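Local coordinates for YjbQ family protein (Aeropyrum pernix, PDB 2P6H), which is of unknown function but belongs to the UPF0047 (YjbQ) family and assembles from three copies of the chain, at residues V41-A46 and I114-M119. Sequence-based numbering, arbitrary orientation.
Sequences VPHTTA and ILFVEM. With SO4 (sulfate ion), chain C.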
ATOM      1  N   VAL A  41       7.593  -9.115   0.867  1.00 25.12           N
ATOM      2  CA  VAL A  41       7.585 -10.394   1.538  1.00 25.41           C
ATOM      3  C   VAL A  41       6.576 -11.324   0.830  1.00 25.77           C
ATOM      4  O   VAL A  41       5.523 -10.904   0.367  1.00 26.74           O
ATOM      5  CB  VAL A  41       7.293 -10.159   3.058  1.00 25.03           C
ATOM      6  CG1 VAL A  41       8.074  -8.946   3.559  1.00 24.98           C
ATOM      7  CG2 VAL A  41       5.809  -9.927   3.275  1.00 24.17           C
ATOM      8  N   PRO A  42       6.962 -12.584   0.649  1.00 26.18           N
ATOM      9  CA  PRO A  42       6.122 -13.564  -0.018  1.00 25.80           C
ATOM     10  C   PRO A  42       5.088 -14.199   0.938  1.00 25.55           C
ATOM     11  O   PRO A  42       4.454 -15.195   0.618  1.00 26.20           O
ATOM     12  CB  PRO A  42       7.087 -14.632  -0.488  1.00 26.36           C
ATOM     13  CG  PRO A  42       8.067 -14.739   0.668  1.00 27.14           C
ATOM     14  CD  PRO A  42       8.247 -13.195   0.993  1.00 25.37           C
ATOM     15  N   HIS A  43       4.913 -13.593   2.108  1.00 23.51           N
ATOM     16  CA  HIS A  43       3.988 -14.144   3.104  1.00 24.40           C
ATOM     17  C   HIS A  43       2.614 -13.475   3.098  1.00 23.46           C
ATOM     18  O   HIS A  43       2.519 -12.265   2.913  1.00 22.88           O
ATOM     19  CB  HIS A  43       4.600 -14.019   4.506  1.00 22.79           C
ATOM     20  CG  HIS A  43       5.986 -14.581   4.616  1.00 25.03           C
ATOM     21  ND1 HIS A  43       6.273 -15.909   4.384  1.00 25.43           N
ATOM     22  CD2 HIS A  43       7.165 -13.990   4.931  1.00 24.54           C
ATOM     23  CE1 HIS A  43       7.569 -16.113   4.548  1.00 24.84           C
ATOM     24  NE2 HIS A  43       8.133 -14.964   4.878  1.00 26.34           N
ATOM     25  N   THR A  44       1.565 -14.273   3.299  1.00 22.70           N
ATOM     26  CA  THR A  44       0.199 -13.760   3.356  1.00 22.07           C
ATOM     27  C   THR A  44      -0.203 -13.472   4.814  1.00 22.70           C
ATOM     28  O   THR A  44      -1.274 -12.930   5.060  1.00 22.40           O
ATOM     29  CB  THR A  44      -0.833 -14.774   2.795  1.00 23.76           C
ATOM     30  OG1 THR A  44      -0.837 -15.952   3.613  1.00 23.90           O
ATOM     31  CG2 THR A  44      -0.506 -15.152   1.354  1.00 20.91           C
ATOM     32  N   THR A  45       0.647 -13.850   5.771  1.00 22.52           N
ATOM     33  CA  THR A  45       0.306 -13.543   7.178  1.00 24.87           C
ATOM     34  C   THR A  45       1.402 -12.758   7.875  1.00 24.92           C
ATOM     35  O   THR A  45       1.531 -12.767   9.092  1.00 24.81           O
ATOM     36  CB  THR A  45       0.090 -14.827   7.984  1.00 25.06           C
ATOM     37  OG1 THR A  45       1.259 -15.642   7.891  1.00 25.68           O
ATOM     38  CG2 THR A  45      -1.101 -15.607   7.421  1.00 23.78           C
ATOM     39  N   ALA A  46       2.142 -12.019   7.062  1.00 25.46           N
ATOM     40  CA  ALA A  46       3.139 -11.078   7.545  1.00 24.97           C
ATOM     41  C   ALA A  46       3.094  -9.929   6.581  1.00 25.05           C
ATOM     42  O   ALA A  46       2.564 -10.027   5.482  1.00 24.74           O
ATOM     43  CB  ALA A  46       4.584 -11.702   7.621  1.00 24.39           C
ATOM     44  N   ILE A 114      12.331   0.527   7.753  1.00 22.41           N
ATOM     45  CA  ILE A 114      11.651  -0.606   7.142  1.00 23.51           C
ATOM     46  C   ILE A 114      11.289  -1.595   8.219  1.00 23.05           C
ATOM     47  O   ILE A 114      12.140  -2.222   8.836  1.00 22.63           O
ATOM     48  CB  ILE A 114      12.564  -1.294   6.106  1.00 24.36           C
ATOM     49  CG1 ILE A 114      13.005  -0.276   5.052  1.00 26.44           C
ATOM     50  CG2 ILE A 114      11.782  -2.410   5.387  1.00 22.42           C
ATOM     51  CD1 ILE A 114      14.123  -0.636   4.073  1.00 27.38           C
ATOM     52  N   LEU A 115       9.996  -1.761   8.453  1.00 20.41           N
ATOM     53  CA  LEU A 115       9.544  -2.643   9.515  1.00 21.55           C
ATOM     54  C   LEU A 115       8.863  -3.918   9.038  1.00 22.49           C
ATOM     55  O   LEU A 115       7.918  -3.872   8.251  1.00 20.91           O
ATOM     56  CB  LEU A 115       8.571  -1.886  10.427  1.00 22.57           C
ATOM     57  CG  LEU A 115       9.097  -0.534  10.934  1.00 23.88           C
ATOM     58  CD1 LEU A 115       8.032   0.185  11.726  1.00 20.53           C
ATOM     59  CD2 LEU A 115      10.337  -0.763  11.796  1.00 21.39           C
ATOM     60  N   PHE A 116       9.353  -5.056   9.515  1.00 22.17           N
ATOM     61  CA  PHE A 116       8.747  -6.337   9.191  1.00 23.21           C
ATOM     62  C   PHE A 116       7.644  -6.488  10.235  1.00 22.80           C
ATOM     63  O   PHE A 116       7.889  -6.340  11.436  1.00 23.71           O
ATOM     64  CB  PHE A 116       9.740  -7.490   9.358  1.00 22.92           C
ATOM     65  CG  PHE A 116       9.186  -8.817   8.918  1.00 23.31           C
ATOM     66  CD1 PHE A 116       8.411  -9.579   9.782  1.00 20.67           C
ATOM     67  CD2 PHE A 116       9.419  -9.294   7.629  1.00 22.22           C
ATOM     68  CE1 PHE A 116       7.872 -10.798   9.376  1.00 21.94           C
ATOM     69  CE2 PHE A 116       8.885 -10.516   7.208  1.00 23.11           C
ATOM     70  CZ  PHE A 116       8.111 -11.268   8.084  1.00 22.12           C
ATOM     71  N   VAL A 117       6.432  -6.769   9.776  1.00 21.75           N
ATOM     72  CA  VAL A 117       5.318  -6.939  10.687  1.00 21.17           C
ATOM     73  C   VAL A 117       4.855  -8.380  10.707  1.00 20.76           C
ATOM     74  O   VAL A 117       4.192  -8.860   9.797  1.00 20.37           O
ATOM     75  CB  VAL A 117       4.174  -6.085  10.186  1.00 20.36           C
ATOM     76  CG1 VAL A 117       2.997  -6.165  11.156  1.00 20.49           C
ATOM     77  CG2 VAL A 117       4.622  -4.640  10.057  1.00 22.06           C
ATOM     78  N   GLU A 118       5.240  -9.107  11.755  1.00 22.28           N
ATOM     79  CA  GLU A 118       4.867 -10.519  11.920  1.00 22.77           C
ATOM     80  C   GLU A 118       3.512 -10.610  12.626  1.00 23.90           C
ATOM     81  O   GLU A 118       3.299  -9.968  13.660  1.00 22.64           O
ATOM     82  CB  GLU A 118       5.931 -11.246  12.757  1.00 24.56           C
ATOM     83  CG  GLU A 118       5.601 -12.689  13.134  1.00 27.12           C
ATOM     84  CD  GLU A 118       5.432 -13.589  11.923  1.00 27.27           C
ATOM     85  OE1 GLU A 118       4.342 -13.570  11.309  1.00 28.60           O
ATOM     86  OE2 GLU A 118       6.391 -14.310  11.575  1.00 28.46           O
ATOM     87  N   MET A 119       2.595 -11.399  12.073  1.00 21.31           N
ATOM     88  CA  MET A 119       1.283 -11.545  12.686  1.00 23.73           C
ATOM     89  C   MET A 119       0.934 -13.008  12.959  1.00 23.93           C
ATOM     90  O   MET A 119      -0.128 -13.311  13.513  1.00 23.76           O
ATOM     91  CB  MET A 119       0.219 -10.869  11.812  1.00 22.70           C
ATOM     92  CG  MET A 119       0.406  -9.351  11.784  1.00 23.68           C
ATOM     93  SD  MET A 119      -0.618  -8.451  10.623  1.00 23.55           S
ATOM     94  CE  MET A 119       0.386  -8.546   9.142  1.00 23.79           C
TER
HETATM   95  S   SO4 C 501       2.334 -17.496   4.625  1.00 30.33           S
HETATM   96  O1  SO4 C 501       1.357 -18.352   5.446  1.00 31.44           O
HETATM   97  O2  SO4 C 501       3.570 -18.200   4.280  1.00 33.10           O
HETATM   98  O3  SO4 C 501       2.740 -16.309   5.372  1.00 29.67           O
HETATM   99  O4  SO4 C 501       1.708 -17.060   3.383  1.00 29.04           O
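Ala46 and Glu118 form a non-hydrogen-bonded antiparallel pair where strand 46-51, entered from the loop 41-46, begins alongside strand 113-118 in the smaller, three-stranded sheet of the UPF0047 fold. Ala46 CA and Glu118 CA lie 4.7 Å apart. A CA-H...O contact joins Ala46 CA to Val117 O at 3.3 Å. The bonded register continues beyond this pair, between the backbones of Val117 and Ala47. At the loop end it fades into a weak bond from Met119 N to Thr45 O, bent to 138° at the hydrogen.

The methyl of Ala46 and the ring of Phe116 carry the apolar part of the contact. With CG anti to the backbone N (chi1 -175°), Phe116 sends its ring tip to the loop, where CZ comes within 3.6 Å of Ala46 CB. Val41 CG1 packs against CE2 of the Phe116 ring at 4.1 Å, its side chain crossing that of Phe116 obliquely, while His43 CD2 approaches the ring edge at CZ, 4.3 Å away. Arg125 and Val127 of strand 124-133 also touch Phe116, joining the contact to the larger sheet.

Met119 turns its bent side chain back so that CE reaches the Ala46 backbone, with Ala86 of helix 84-93 also beside it. Glu118 is bent at chi2, bringing OE1 to its neighbouring Met119 N in a weak bond and to Asp120 N, whereas OE2 forms a salt bridge with Arg125 and a hydrogen bond with Thr10. Arg125 also donates to Thr45 OG1 and to the sulfate, probably a crystallisation component. The loop grips this anion through the backbone N and hydroxyl of both Thr44 and Thr45; the straightest of the backbone bonds, at 168°, runs 2.8 Å from Thr44 N to sulfate O4.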